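PDB 3TJT: superoxide dismutase, which probably protects cells by converting superoxide radicals to hydrogen peroxide and oxygen at a metal centre occupied here by iron(III). Local coordinates for residues K104-R109 against G142-M147. Residues are numbered along the deposited sequence; the frame is centred on the assembly and turned at random.
Sequences KEAIDR and GKLSIM
Gly142 meets Arg109 through its carbonyl: NH2 of Arg109 lies 3.1 Å from O of Gly142, but the N-H...O angle of 123° marks a bent, weak hydrogen bond. That oxygen sits at the edge of the guanidinium, near its plane, and also bonds Tyr201 OH, so two donors share it. Arg109 reaches it with CG anti to its backbone N (chi1 -175°) and a bend at chi3, which folds the guanidinium back until CA of Ala106 lies 4.2 Å above the guanidinium plane, over its centre. The positive phi of Gly142 (94°) suits a residue with no CB. At Lys143 the contact is looser, CA standing 4.0 Å from NH2 of Arg109. NZ of Lys143 is 4.9 Å from NE of Arg109, and the repulsion expected between these like charges is probably eased by the salt bridge of NZ to Asp110. Leu144 supplies the apolar part through one methyl: CD1 touches CB of Ala106 at 3.7 Å and CG1 of Ile107 at 3.8 Å. Asp110 also accepts the backbone N-H of Leu144, tying the start of strand 144-150 to helix 101-111, while Tyr201 touches both Ala106 and Leu144. Helix 101-111 thus packs against the loop entering strand 144-150 and that strand's first residue, at one side of this chain's three-stranded antiparallel sheet, part of the alpha/beta C-terminal domain of iron/manganese superoxide dismutases.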
loop_
_atom_site.group_PDB
_atom_site.type_symbol
_atom_site.label_atom_id
_atom_site.label_comp_id
_atom_site.label_asym_id
_atom_site.label_seq_id
_atom_site.Cartn_x
_atom_site.Cartn_y
_atom_site.Cartn_z
ATOM N N LYS A 104 24.257 12.542 -16.489
ATOM C CA LYS A 104 23.612 13.611 -17.238
ATOM C C LYS A 104 23.513 13.243 -18.717
ATOM O O LYS A 104 22.471 13.411 -19.353
ATOM C CB LYS A 104 24.397 14.920 -17.077
ATOM C CG LYS A 104 23.844 16.094 -17.881
ATOM C CD LYS A 104 24.729 17.331 -17.697
ATOM C CE LYS A 104 24.280 18.494 -18.564
ATOM N NZ LYS A 104 22.995 19.084 -18.099
ATOM N N GLU A 105 24.611 12.737 -19.269
ATOM C CA GLU A 105 24.633 12.374 -20.679
ATOM C C GLU A 105 23.711 11.199 -20.988
ATOM O O GLU A 105 23.016 11.195 -22.009
ATOM C CB GLU A 105 26.062 12.064 -21.120
ATOM C CG GLU A 105 26.972 13.280 -21.034
ATOM C CD GLU A 105 28.433 12.943 -21.272
ATOM O OE1 GLU A 105 28.712 11.869 -21.850
ATOM O OE2 GLU A 105 29.298 13.757 -20.878
ATOM N N ALA A 106 23.708 10.211 -20.101
ATOM C CA ALA A 106 22.895 9.016 -20.290
ATOM C C ALA A 106 21.410 9.357 -20.258
ATOM O O ALA A 106 20.617 8.796 -21.013
ATOM C CB ALA A 106 23.233 7.971 -19.239
ATOM N N ILE A 107 21.030 10.280 -19.383
ATOM C CA ILE A 107 19.641 10.704 -19.321
ATOM C C ILE A 107 19.193 11.337 -20.640
ATOM O O ILE A 107 18.121 11.017 -21.164
ATOM C CB ILE A 107 19.394 11.655 -18.121
ATOM C CG1 ILE A 107 19.471 10.856 -16.811
ATOM C CG2 ILE A 107 18.061 12.368 -18.278
ATOM C CD1 ILE A 107 19.424 11.710 -15.536
ATOM N N ASP A 108 20.019 12.222 -21.191
ATOM C CA ASP A 108 19.705 12.823 -22.479
ATOM C C ASP A 108 19.651 11.754 -23.568
ATOM O O ASP A 108 18.762 11.773 -24.414
ATOM C CB ASP A 108 20.731 13.898 -22.847
ATOM C CG ASP A 108 20.523 15.187 -22.078
ATOM O OD1 ASP A 108 19.498 15.306 -21.369
ATOM O OD2 ASP A 108 21.384 16.088 -22.191
ATOM N N ARG A 109 20.599 10.824 -23.534
ATOM C CA ARG A 109 20.659 9.753 -24.527
ATOM C C ARG A 109 19.402 8.882 -24.496
ATOM O O ARG A 109 18.804 8.591 -25.533
ATOM C CB ARG A 109 21.893 8.884 -24.285
ATOM C CG ARG A 109 22.125 7.796 -25.335
ATOM C CD ARG A 109 23.210 6.839 -24.871
ATOM N NE ARG A 109 22.779 6.089 -23.692
ATOM C CZ ARG A 109 23.599 5.638 -22.750
ATOM N NH1 ARG A 109 24.904 5.861 -22.847
ATOM N NH2 ARG A 109 23.115 4.967 -21.709
ATOM N N GLY A 142 24.595 0.046 -18.748
ATOM C CA GLY A 142 24.383 1.462 -18.498
ATOM C C GLY A 142 23.183 2.092 -19.183
ATOM O O GLY A 142 23.012 3.312 -19.143
ATOM N N LYS A 143 22.349 1.272 -19.813
ATOM C CA LYS A 143 21.134 1.766 -20.450
ATOM C C LYS A 143 20.104 2.099 -19.367
ATOM O O LYS A 143 19.851 1.275 -18.496
ATOM C CB LYS A 143 20.570 0.697 -21.393
ATOM C CG LYS A 143 19.328 1.115 -22.154
ATOM C CD LYS A 143 19.650 2.190 -23.175
ATOM C CE LYS A 143 18.441 2.538 -24.029
ATOM N NZ LYS A 143 18.717 3.705 -24.920
ATOM N N LEU A 144 19.517 3.292 -19.427
ATOM C CA LEU A 144 18.556 3.721 -18.401
ATOM C C LEU A 144 17.103 3.484 -18.798
ATOM O O LEU A 144 16.743 3.592 -19.967
ATOM C CB LEU A 144 18.745 5.207 -18.075
ATOM C CG LEU A 144 20.103 5.637 -17.520
ATOM C CD1 LEU A 144 20.176 7.173 -17.398
ATOM C CD2 LEU A 144 20.388 4.965 -16.183
ATOM N N SER A 145 16.267 3.184 -17.806
ATOM C CA SER A 145 14.833 3.082 -18.005
ATOM C C SER A 145 14.135 3.412 -16.690
ATOM O O SER A 145 14.771 3.464 -15.643
ATOM C CB SER A 145 14.443 1.669 -18.456
ATOM O OG SER A 145 14.807 0.702 -17.485
ATOM N N ILE A 146 12.833 3.648 -16.755
ATOM C CA ILE A 146 12.039 3.849 -15.546
ATOM C C ILE A 146 11.119 2.646 -15.333
ATOM O O ILE A 146 10.502 2.161 -16.282
ATOM C CB ILE A 146 11.218 5.140 -15.641
ATOM C CG1 ILE A 146 12.163 6.346 -15.590
ATOM C CG2 ILE A 146 10.197 5.210 -14.504
ATOM C CD1 ILE A 146 11.540 7.632 -16.059
ATOM N N MET A 147 11.064 2.140 -14.105
ATOM C CA MET A 147 10.175 1.023 -13.785
ATOM C C MET A 147 9.631 1.204 -12.378
ATOM O O MET A 147 10.161 1.988 -11.592
ATOM C CB MET A 147 10.931 -0.307 -13.837
ATOM C CG MET A 147 11.871 -0.490 -12.630
ATOM S SD MET A 147 12.607 -2.115 -12.513
ATOM C CE MET A 147 11.184 -3.121 -12.087
#